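Long-range contacts in putative cytosine/guanine deaminase (Unidentified, PDB 2PAJ), which catalyses the zinc-dependent hydrolytic deamination of 2-amino-4-hydroxypteridines such as isoxanthopterin, giving 2,4-dihydroxypteridines and ammonium: residues Phe106-Phe110 / Pro182-Arg186; Asp136-Val140 / Met217-Thr221; Val321-Ala325 / Glu385-Trp389; Tyr410-Ile414 / Phe447-Lys451. One frame throughout, in Å; residues are numbered along the deposited sequence.

Contacts 1 and 2 join loops on the zinc side of the barrel. Contact 3 lies among the helices outside the barrel and contact 4 in the strands beside it; contact 1 is the farthest from the chain's centre. Contact 1 is a surface contact of apolar carbons under an arginine; contact 2 is buried, and a histidine beside the metal ligands reaches a backbone carbonyl there. These two touch, Arg107 NH2 lying 2.9 Å from Tyr139 O. Contact 3, partly buried, ties a helix to the start of a short helix through a salt bridge and a tryptophan. Contact 4 is buried and held mostly by backbone bonds, as suits strand ends near a turn.

Contact 1. Residues Phe106-Phe110 / Pro182-Arg186; sequences FRALF and PTALR
Arg107 lies over Leu185, and Ala108 packs on both Ala184 and Leu185. Followed outward from CB, the arginine first runs clear of the other segment: CG stands anti to the backbone nitrogen (chi1 -176°), and the chain stays extended as far as NE, which carries its far half across to residues 182-186. Arg107 CD is the first atom to touch, 3.6 Å from Leu185 CD1. NE and CZ pass the same methyl, with Arg107 CZ 3.7 Å from Leu185 CD1, and Arg107 NH1 comes to 3.4 Å from Leu185 CD1. At the end, Arg107 NH2 lies 4.0 Å from Ala184 O, too far for a hydrogen bond. Leu185 CD1 and Ala184 O both lie over one face of the guanidinium, and the arginine and leucine slide past each other in opposite directions.

The second branch of the leucine works on Ala108, whose CB is 3.4 Å from Leu185 CD2. Ala108 CB also packs 3.7 Å from Ala184 CB, and Pro182 CG closes the row at 4.2 Å from Ala108 CB. Contact between the segments is therefore chiefly apolar, with the charged head resting on a methyl. Arg107 also leans on Tyr139, whereas Leu109 turns to helix 464-483 through Leu478 and Glu481. Each segment contains a short 3-10 turn leading toward a helix, 112-127 in one case and 190-203 in the other. The arrangement belongs to the loops that follow the strands of an amidohydrolase TIM barrel, here those after strands 67-73 and 163-168, packed against each other at the protein surface.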
loop_
_atom_site.group_PDB
_atom_site.type_symbol
_atom_site.label_atom_id
_atom_site.label_comp_id
_atom_site.label_asym_id
_atom_site.label_seq_id
_atom_site.Cartn_x
_atom_site.Cartn_y
_atom_site.Cartn_z
ATOM N N PHE A 106 18.560 15.035 -6.162
ATOM C CA PHE A 106 18.642 13.854 -5.298
ATOM C C PHE A 106 18.341 12.553 -6.023
ATOM O O PHE A 106 19.113 11.600 -5.944
ATOM C CB PHE A 106 17.682 13.974 -4.107
ATOM C CG PHE A 106 18.173 14.889 -3.022
ATOM C CD1 PHE A 106 17.611 16.146 -2.839
ATOM C CD2 PHE A 106 19.226 14.499 -2.205
ATOM C CE1 PHE A 106 18.086 17.004 -1.861
ATOM C CE2 PHE A 106 19.718 15.343 -1.219
ATOM C CZ PHE A 106 19.147 16.607 -1.043
ATOM N N ARG A 107 17.217 12.512 -6.727
ATOM C CA ARG A 107 16.821 11.305 -7.445
ATOM C C ARG A 107 17.929 10.745 -8.323
ATOM O O ARG A 107 18.128 9.533 -8.380
ATOM C CB ARG A 107 15.581 11.578 -8.299
ATOM C CG ARG A 107 15.030 10.364 -9.022
ATOM C CD ARG A 107 13.902 10.794 -9.908
ATOM N NE ARG A 107 13.650 9.832 -10.969
ATOM C CZ ARG A 107 12.936 10.098 -12.059
ATOM N NH1 ARG A 107 12.402 11.310 -12.229
ATOM N NH2 ARG A 107 12.752 9.154 -12.979
ATOM N N ALA A 108 18.659 11.620 -9.001
ATOM C CA ALA A 108 19.723 11.153 -9.875
ATOM C C ALA A 108 20.898 10.532 -9.114
ATOM O O ALA A 108 21.782 9.936 -9.726
ATOM C CB ALA A 108 20.210 12.301 -10.761
ATOM N N LEU A 109 20.903 10.657 -7.785
ATOM C CA LEU A 109 21.997 10.113 -6.968
ATOM C C LEU A 109 21.735 8.699 -6.456
ATOM O O LEU A 109 22.540 8.153 -5.686
ATOM C CB LEU A 109 22.290 11.006 -5.755
ATOM C CG LEU A 109 22.273 12.522 -5.909
ATOM C CD1 LEU A 109 22.801 13.139 -4.623
ATOM C CD2 LEU A 109 23.110 12.947 -7.099
ATOM N N PHE A 110 20.614 8.106 -6.854
ATOM C CA PHE A 110 20.312 6.752 -6.408
ATOM C C PHE A 110 21.007 5.692 -7.249
ATOM O O PHE A 110 21.081 5.806 -8.469
ATOM C CB PHE A 110 18.796 6.530 -6.379
ATOM C CG PHE A 110 18.144 7.110 -5.155
ATOM C CD1 PHE A 110 17.915 8.478 -5.052
ATOM C CD2 PHE A 110 17.849 6.296 -4.068
ATOM C CE1 PHE A 110 17.414 9.026 -3.892
ATOM C CE2 PHE A 110 17.350 6.825 -2.904
ATOM C CZ PHE A 110 17.128 8.202 -2.808
ATOM N N PRO A 182 20.401 15.143 -16.526
ATOM C CA PRO A 182 21.336 14.006 -16.527
ATOM C C PRO A 182 20.721 12.646 -16.863
ATOM O O PRO A 182 19.503 12.487 -16.896
ATOM C CB PRO A 182 21.911 14.036 -15.113
ATOM C CG PRO A 182 20.747 14.572 -14.286
ATOM C CD PRO A 182 20.206 15.687 -15.164
ATOM N N THR A 183 21.591 11.670 -17.110
ATOM C CA THR A 183 21.200 10.294 -17.429
ATOM C C THR A 183 19.910 9.879 -16.720
ATOM O O THR A 183 18.918 9.541 -17.353
ATOM C CB THR A 183 22.302 9.269 -16.982
ATOM O OG1 THR A 183 23.597 9.717 -17.405
ATOM C CG2 THR A 183 22.036 7.883 -17.578
ATOM N N ALA A 184 19.945 9.914 -15.394
ATOM C CA ALA A 184 18.820 9.502 -14.554
ATOM C C ALA A 184 17.441 10.135 -14.759
ATOM O O ALA A 184 16.427 9.458 -14.587
ATOM C CB ALA A 184 19.220 9.637 -13.094
ATOM N N LEU A 185 17.381 11.414 -15.118
ATOM C CA LEU A 185 16.082 12.063 -15.293
ATOM C C LEU A 185 15.509 12.104 -16.705
ATOM O O LEU A 185 14.490 12.757 -16.933
ATOM C CB LEU A 185 16.124 13.491 -14.740
ATOM C CG LEU A 185 16.366 13.684 -13.236
ATOM C CD1 LEU A 185 15.436 12.735 -12.478
ATOM C CD2 LEU A 185 17.839 13.429 -12.870
ATOM N N ARG A 186 16.147 11.420 -17.654
ATOM C CA ARG A 186 15.662 11.411 -19.037
ATOM C C ARG A 186 14.531 10.429 -19.253
ATOM O O ARG A 186 14.588 9.283 -18.793
ATOM C CB ARG A 186 16.785 11.068 -20.013
ATOM C CG ARG A 186 17.460 12.275 -20.631
ATOM C CD ARG A 186 18.692 11.849 -21.381
ATOM N NE ARG A 186 19.696 12.904 -21.395
ATOM C CZ ARG A 186 20.991 12.676 -21.561
ATOM N NH1 ARG A 186 21.423 11.427 -21.726
ATOM N NH2 ARG A 186 21.849 13.691 -21.562
#

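Contact 2. Residues Asp136-Val140 / Met217-Thr221; sequences DHNYV and MAPTT
His137 points the edge of its imidazole at the backbone of residues 218-220. His137 NE2 donates to Ala218 O at 2.9 Å, with an N-H...O angle of 150°; the position of that oxygen is less certain than most. Thr220 O lies near the ring plane too, 3.4 Å from His137 CE1, so two carbonyls line one edge. Ala218 CB adds an apolar touch, 3.8 Å from His137 CD2. Beyond the histidine, Tyr139 and Thr220 cross at about a right angle: Tyr139 CB sits 3.7 Å from Thr220 OG1, and Tyr139 CD2 3.8 Å from Thr220 CG2.

Around this shell, Ser247 OG is hydrogen-bonded to Thr220 O, and His137 O is hydrogen-bonded to ND1 of the zinc ligand His78. The His137 ring also meets those of His76, His246 and His248, and its side chain is about 5 Å from the zinc ion. Within residues 136-140, Asn138 OD1 accepts from Val140 N at 3.2 Å, an Asx turn that shapes the loop carrying Tyr139 toward Gln81, which probably binds substrate. This is second-shell architecture of the amidohydrolase metal site, built from loops just after barrel strands 131-136 and 213-217.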
loop_
_atom_site.group_PDB
_atom_site.type_symbol
_atom_site.label_atom_id
_atom_site.label_comp_id
_atom_site.label_asym_id
_atom_site.label_seq_id
_atom_site.Cartn_x
_atom_site.Cartn_y
_atom_site.Cartn_z
ATOM N N ASP A 136 4.012 -0.044 -4.371
ATOM C CA ASP A 136 4.910 1.076 -4.584
ATOM C C ASP A 136 4.780 1.643 -5.993
ATOM O O ASP A 136 4.781 0.899 -6.972
ATOM C CB ASP A 136 6.360 0.669 -4.320
ATOM C CG ASP A 136 7.333 1.816 -4.562
ATOM O OD1 ASP A 136 7.188 2.879 -3.916
ATOM O OD2 ASP A 136 8.240 1.663 -5.408
ATOM N N HIS A 137 4.641 2.966 -6.071
ATOM C CA HIS A 137 4.534 3.672 -7.342
ATOM C C HIS A 137 5.972 4.045 -7.667
ATOM O O HIS A 137 6.410 5.174 -7.446
ATOM C CB HIS A 137 3.669 4.931 -7.199
ATOM C CG HIS A 137 3.300 5.561 -8.507
ATOM N ND1 HIS A 137 2.590 6.739 -8.593
ATOM C CD2 HIS A 137 3.531 5.171 -9.783
ATOM C CE1 HIS A 137 2.399 7.049 -9.862
ATOM N NE2 HIS A 137 2.961 6.113 -10.604
ATOM N N ASN A 138 6.711 3.059 -8.163
ATOM C CA ASN A 138 8.112 3.229 -8.507
ATOM C C ASN A 138 8.271 3.930 -9.847
ATOM O O ASN A 138 7.640 3.557 -10.838
ATOM C CB ASN A 138 8.813 1.865 -8.520
ATOM C CG ASN A 138 10.291 1.968 -8.851
ATOM O OD1 ASN A 138 10.923 2.999 -8.605
ATOM N ND2 ASN A 138 10.857 0.887 -9.382
ATOM N N TYR A 139 9.094 4.974 -9.873
ATOM C CA TYR A 139 9.304 5.681 -11.119
ATOM C C TYR A 139 10.750 6.010 -11.401
ATOM O O TYR A 139 11.066 6.876 -12.231
ATOM C CB TYR A 139 8.408 6.918 -11.226
ATOM C CG TYR A 139 8.568 7.954 -10.153
ATOM C CD1 TYR A 139 9.711 8.747 -10.084
ATOM C CD2 TYR A 139 7.529 8.202 -9.265
ATOM C CE1 TYR A 139 9.815 9.765 -9.169
ATOM C CE2 TYR A 139 7.611 9.213 -8.341
ATOM C CZ TYR A 139 8.757 9.995 -8.296
ATOM O OH TYR A 139 8.844 11.005 -7.379
ATOM N N VAL A 140 11.642 5.300 -10.724
ATOM C CA VAL A 140 13.042 5.496 -11.026
ATOM C C VAL A 140 13.359 4.480 -12.139
ATOM O O VAL A 140 13.520 3.274 -11.911
ATOM C CB VAL A 140 13.957 5.314 -9.782
ATOM C CG1 VAL A 140 13.171 5.644 -8.525
ATOM C CG2 VAL A 140 14.556 3.936 -9.726
ATOM N N MET A 217 0.250 -1.043 -14.708
ATOM C CA MET A 217 0.606 0.050 -15.622
ATOM C C MET A 217 0.410 1.370 -14.871
ATOM O O MET A 217 -0.726 1.760 -14.623
ATOM C CB MET A 217 -0.340 -0.010 -16.829
ATOM C CG MET A 217 -0.144 1.052 -17.915
ATOM S SD MET A 217 1.333 0.815 -18.921
ATOM C CE MET A 217 2.228 2.272 -18.560
ATOM N N ALA A 218 1.495 2.074 -14.546
ATOM C CA ALA A 218 1.374 3.307 -13.765
ATOM C C ALA A 218 2.169 4.568 -14.128
ATOM O O ALA A 218 2.987 5.041 -13.336
ATOM C CB ALA A 218 1.628 2.976 -12.294
ATOM N N PRO A 219 1.920 5.147 -15.310
ATOM C CA PRO A 219 2.651 6.364 -15.685
ATOM C C PRO A 219 2.473 7.415 -14.571
ATOM O O PRO A 219 1.348 7.828 -14.284
ATOM C CB PRO A 219 1.968 6.782 -16.985
ATOM C CG PRO A 219 1.515 5.466 -17.564
ATOM C CD PRO A 219 0.974 4.742 -16.364
ATOM N N THR A 220 3.572 7.846 -13.957
ATOM C CA THR A 220 3.528 8.810 -12.850
ATOM C C THR A 220 2.321 9.757 -12.778
ATOM O O THR A 220 1.400 9.527 -11.995
ATOM C CB THR A 220 4.809 9.631 -12.811
ATOM O OG1 THR A 220 5.913 8.783 -13.161
ATOM C CG2 THR A 220 5.032 10.178 -11.395
ATOM N N THR A 221 2.341 10.831 -13.563
ATOM C CA THR A 221 1.224 11.782 -13.601
ATOM C C THR A 221 0.688 11.712 -15.016
ATOM O O THR A 221 1.041 12.510 -15.877
ATOM C CB THR A 221 1.670 13.222 -13.290
ATOM O OG1 THR A 221 2.437 13.224 -12.081
ATOM C CG2 THR A 221 0.450 14.135 -13.112
#

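Contact 3. Residues Val321-Ala325 / Glu385-Trp389; sequences VREMA and EVIHW
Arg322 reaches Glu385 because both chains fold partway along: the arginine bends at chi3 (-68°) and the glutamate at chi2 (-81°), bringing their charged ends together from opposite directions. The salt bridge runs from Arg322 NH2 to Glu385 OE1 at 2.6 Å, although the place of NH2 is not secure. NE makes a second, weak bond, Arg322 NE lying 3.3 Å from Glu385 OE1. The acceptor approaches at the guanidinium edge, and the guanidinium and carboxylate planes stand 70° apart, so the groups do not meet flat. Glu385 OE2 instead turns over one face of Trp389, offset toward the rim of the ring.

Next to this polar pair, the six-membered half of the indole meets aliphatic carbons, with Val321 CG1 3.8 Å from Trp389 CH2 and Ala325 CB 3.7 Å from Trp389 CZ2. A charged pair toward the outside thus lies next to apolar packing. Val331 touches Val321, Ala325 and Trp389 alike, while Thr353 and Gln357 of helix 346-359 border the indole. The contact is typical of the helical layer outside a TIM barrel, where helix 383-398 and the short helix 324-327 meet over strand 331-333, the eighth strand of the barrel.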
loop_
_atom_site.group_PDB
_atom_site.type_symbol
_atom_site.label_atom_id
_atom_site.label_comp_id
_atom_site.label_asym_id
_atom_site.label_seq_id
_atom_site.Cartn_x
_atom_site.Cartn_y
_atom_site.Cartn_z
ATOM N N VAL A 321 -13.153 13.165 0.479
ATOM C CA VAL A 321 -13.198 11.708 0.578
ATOM C C VAL A 321 -14.622 11.255 0.847
ATOM O O VAL A 321 -15.196 10.524 0.053
ATOM C CB VAL A 321 -12.320 11.115 1.727
ATOM C CG1 VAL A 321 -12.313 9.582 1.618
ATOM C CG2 VAL A 321 -10.905 11.651 1.661
ATOM N N ARG A 322 -15.205 11.668 1.969
ATOM C CA ARG A 322 -16.570 11.233 2.239
ATOM C C ARG A 322 -17.570 12.030 1.431
ATOM O O ARG A 322 -18.266 12.900 1.946
ATOM C CB ARG A 322 -16.941 11.305 3.729
ATOM C CG ARG A 322 -18.346 10.747 3.933
ATOM C CD ARG A 322 -18.618 10.215 5.304
ATOM N NE ARG A 322 -17.882 8.998 5.640
ATOM C CZ ARG A 322 -16.684 8.991 6.218
ATOM N NH1 ARG A 322 -16.080 10.149 6.504
ATOM N NH2 ARG A 322 -16.117 7.835 6.582
ATOM N N GLU A 323 -17.596 11.705 0.151
ATOM C CA GLU A 323 -18.468 12.278 -0.860
ATOM C C GLU A 323 -18.233 11.251 -1.940
ATOM O O GLU A 323 -19.174 10.745 -2.557
ATOM C CB GLU A 323 -17.987 13.652 -1.297
ATOM C CG GLU A 323 -18.376 14.717 -0.312
ATOM C CD GLU A 323 -17.489 15.932 -0.406
ATOM O OE1 GLU A 323 -17.640 16.702 -1.393
ATOM O OE2 GLU A 323 -16.631 16.100 0.503
ATOM N N MET A 324 -16.961 10.913 -2.123
ATOM C CA MET A 324 -16.581 9.892 -3.075
ATOM C C MET A 324 -17.085 8.584 -2.480
ATOM O O MET A 324 -17.707 7.771 -3.160
ATOM C CB MET A 324 -15.061 9.841 -3.219
ATOM C CG MET A 324 -14.460 11.121 -3.759
ATOM S SD MET A 324 -12.797 10.926 -4.418
ATOM C CE MET A 324 -11.822 11.723 -3.242
ATOM N N ALA A 325 -16.820 8.400 -1.193
ATOM C CA ALA A 325 -17.239 7.200 -0.493
ATOM C C ALA A 325 -18.755 7.098 -0.526
ATOM O O ALA A 325 -19.307 6.011 -0.710
ATOM C CB ALA A 325 -16.744 7.236 0.945
ATOM N N GLU A 385 -15.321 1.926 9.430
ATOM C CA GLU A 385 -15.408 2.613 8.157
ATOM C C GLU A 385 -14.006 2.765 7.588
ATOM O O GLU A 385 -13.746 2.451 6.436
ATOM C CB GLU A 385 -16.023 3.977 8.417
ATOM C CG GLU A 385 -17.078 4.421 7.445
ATOM C CD GLU A 385 -16.474 4.987 6.202
ATOM O OE1 GLU A 385 -17.176 5.728 5.475
ATOM O OE2 GLU A 385 -15.292 4.673 5.958
ATOM N N VAL A 386 -13.101 3.248 8.423
ATOM C CA VAL A 386 -11.716 3.460 8.039
ATOM C C VAL A 386 -10.911 2.165 7.936
ATOM O O VAL A 386 -10.048 2.031 7.072
ATOM C CB VAL A 386 -11.050 4.410 9.045
ATOM C CG1 VAL A 386 -9.599 4.646 8.681
ATOM C CG2 VAL A 386 -11.826 5.721 9.082
ATOM N N ILE A 387 -11.189 1.212 8.818
ATOM C CA ILE A 387 -10.476 -0.055 8.789
ATOM C C ILE A 387 -10.774 -0.739 7.466
ATOM O O ILE A 387 -9.952 -1.477 6.939
ATOM C CB ILE A 387 -10.901 -0.978 9.962
ATOM C CG1 ILE A 387 -10.396 -0.410 11.290
ATOM C CG2 ILE A 387 -10.333 -2.371 9.761
ATOM C CD1 ILE A 387 -10.853 -1.200 12.505
ATOM N N HIS A 388 -11.953 -0.480 6.926
ATOM C CA HIS A 388 -12.342 -1.071 5.658
ATOM C C HIS A 388 -11.468 -0.501 4.560
ATOM O O HIS A 388 -10.906 -1.240 3.756
ATOM C CB HIS A 388 -13.802 -0.760 5.339
ATOM C CG HIS A 388 -14.307 -1.485 4.140
ATOM N ND1 HIS A 388 -14.900 -0.844 3.077
ATOM C CD2 HIS A 388 -14.274 -2.798 3.822
ATOM C CE1 HIS A 388 -15.210 -1.731 2.150
ATOM N NE2 HIS A 388 -14.839 -2.923 2.578
ATOM N N TRP A 389 -11.366 0.824 4.534
ATOM C CA TRP A 389 -10.564 1.520 3.537
ATOM C C TRP A 389 -9.119 1.048 3.544
ATOM O O TRP A 389 -8.523 0.855 2.488
ATOM C CB TRP A 389 -10.599 3.023 3.797
ATOM C CG TRP A 389 -11.927 3.640 3.560
ATOM C CD1 TRP A 389 -12.961 3.108 2.843
ATOM C CD2 TRP A 389 -12.344 4.958 3.939
ATOM N NE1 TRP A 389 -13.994 4.010 2.741
ATOM C CE2 TRP A 389 -13.644 5.160 3.399
ATOM C CE3 TRP A 389 -11.745 5.997 4.671
ATOM C CZ2 TRP A 389 -14.362 6.361 3.571
ATOM C CZ3 TRP A 389 -12.454 7.188 4.841
ATOM C CH2 TRP A 389 -13.751 7.359 4.288
#

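Contact 4. Residues Tyr410-Ile414 / Phe447-Lys451; sequences YAADI and FSAGK
Phe447 N gives its hydrogen to Ile414 O at 2.7 Å, with an N-H...O angle of 155°. One step further along, the aspartate takes over from the backbone. Asp413 has CG anti to its carbonyl carbon (chi1 -55°), which brings OD1 round to the turn; there it accepts from Ala449 N at 2.8 Å, met nearly along its C-O axis. Gly450 N completes the series, donating to Ala412 O at 3.0 Å. The turn from Ser448 to Lys451, of type I', is therefore tied through two consecutive amides, one to a side chain and the other to a main-chain oxygen.

Apolar contact is slighter: Ala412 CB rests 3.6 Å from Gly450 CA, and Ile414 CB lies 4.3 Å from Phe447 CD1. The other carboxylate oxygen, Asp413 OD2, forms a salt bridge with Arg163, and Ser448 OG is hydrogen-bonded to Gly161 O. Strand 414-418 begins here, antiparallel to both 442-448 and 67-73, and strand 451-455 follows the turn. Ile41 of strand 39-42, part of the four-stranded mixed sheet, packs on Ala412 and Ile414, which places the contact between that sheet and strand 67-73.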
loop_
_atom_site.group_PDB
_atom_site.type_symbol
_atom_site.label_atom_id
_atom_site.label_comp_id
_atom_site.label_asym_id
_atom_site.label_seq_id
_atom_site.Cartn_x
_atom_site.Cartn_y
_atom_site.Cartn_z
ATOM N N TYR A 410 -10.570 -16.602 3.224
ATOM C CA TYR A 410 -9.641 -15.594 2.748
ATOM C C TYR A 410 -8.196 -15.888 3.110
ATOM O O TYR A 410 -7.911 -16.753 3.936
ATOM C CB TYR A 410 -10.028 -14.228 3.292
ATOM C CG TYR A 410 -11.245 -13.633 2.648
ATOM C CD1 TYR A 410 -12.517 -14.172 2.874
ATOM C CD2 TYR A 410 -11.127 -12.512 1.814
ATOM C CE1 TYR A 410 -13.633 -13.610 2.293
ATOM C CE2 TYR A 410 -12.234 -11.939 1.228
ATOM C CZ TYR A 410 -13.489 -12.490 1.468
ATOM O OH TYR A 410 -14.601 -11.924 0.891
ATOM N N ALA A 411 -7.280 -15.175 2.469
ATOM C CA ALA A 411 -5.860 -15.356 2.737
ATOM C C ALA A 411 -5.581 -14.963 4.181
ATOM O O ALA A 411 -6.205 -14.049 4.718
ATOM C CB ALA A 411 -5.029 -14.499 1.779
ATOM N N ALA A 412 -4.631 -15.651 4.802
ATOM C CA ALA A 412 -4.274 -15.389 6.195
ATOM C C ALA A 412 -3.298 -14.237 6.398
ATOM O O ALA A 412 -2.126 -14.459 6.713
ATOM C CB ALA A 412 -3.710 -16.649 6.832
ATOM N N ASP A 413 -3.787 -13.013 6.215
ATOM C CA ASP A 413 -2.979 -11.812 6.425
ATOM C C ASP A 413 -3.619 -11.141 7.623
ATOM O O ASP A 413 -4.605 -10.409 7.493
ATOM C CB ASP A 413 -3.039 -10.901 5.207
ATOM C CG ASP A 413 -2.636 -11.615 3.943
ATOM O OD1 ASP A 413 -1.561 -12.261 3.936
ATOM O OD2 ASP A 413 -3.394 -11.534 2.955
ATOM N N ILE A 414 -3.048 -11.411 8.791
ATOM C CA ILE A 414 -3.590 -10.909 10.037
ATOM C C ILE A 414 -2.588 -10.182 10.910
ATOM O O ILE A 414 -1.413 -10.532 10.961
ATOM C CB ILE A 414 -4.189 -12.073 10.866
ATOM C CG1 ILE A 414 -5.152 -12.870 9.995
ATOM C CG2 ILE A 414 -4.926 -11.537 12.096
ATOM C CD1 ILE A 414 -5.657 -14.136 10.647
ATOM N N PHE A 447 0.777 -11.818 10.188
ATOM C CA PHE A 447 0.703 -12.975 9.307
ATOM C C PHE A 447 0.505 -12.572 7.866
ATOM O O PHE A 447 -0.371 -11.771 7.553
ATOM C CB PHE A 447 -0.445 -13.892 9.702
ATOM C CG PHE A 447 -0.190 -14.659 10.949
ATOM C CD1 PHE A 447 -0.714 -14.241 12.161
ATOM C CD2 PHE A 447 0.607 -15.789 10.913
ATOM C CE1 PHE A 447 -0.445 -14.937 13.329
ATOM C CE2 PHE A 447 0.890 -16.497 12.062
ATOM C CZ PHE A 447 0.360 -16.071 13.285
ATOM N N SER A 448 1.340 -13.132 6.994
ATOM C CA SER A 448 1.244 -12.868 5.574
ATOM C C SER A 448 1.187 -14.223 4.889
ATOM O O SER A 448 2.133 -15.022 4.949
ATOM C CB SER A 448 2.450 -12.074 5.069
ATOM O OG SER A 448 2.264 -11.698 3.713
ATOM N N ALA A 449 0.054 -14.487 4.249
ATOM C CA ALA A 449 -0.134 -15.750 3.565
ATOM C C ALA A 449 0.078 -16.898 4.559
ATOM O O ALA A 449 0.689 -17.918 4.222
ATOM C CB ALA A 449 0.843 -15.857 2.399
ATOM N N GLY A 450 -0.419 -16.711 5.785
ATOM C CA GLY A 450 -0.316 -17.735 6.810
ATOM C C GLY A 450 1.041 -17.919 7.457
ATOM O O GLY A 450 1.258 -18.876 8.204
ATOM N N LYS A 451 1.974 -17.023 7.171
ATOM C CA LYS A 451 3.289 -17.139 7.771
ATOM C C LYS A 451 3.527 -15.974 8.706
ATOM O O LYS A 451 3.090 -14.854 8.446
ATOM C CB LYS A 451 4.360 -17.213 6.683
ATOM C CG LYS A 451 4.243 -18.521 5.914
ATOM C CD LYS A 451 5.300 -18.735 4.846
ATOM C CE LYS A 451 5.047 -20.096 4.202
ATOM N NZ LYS A 451 6.045 -20.480 3.168
#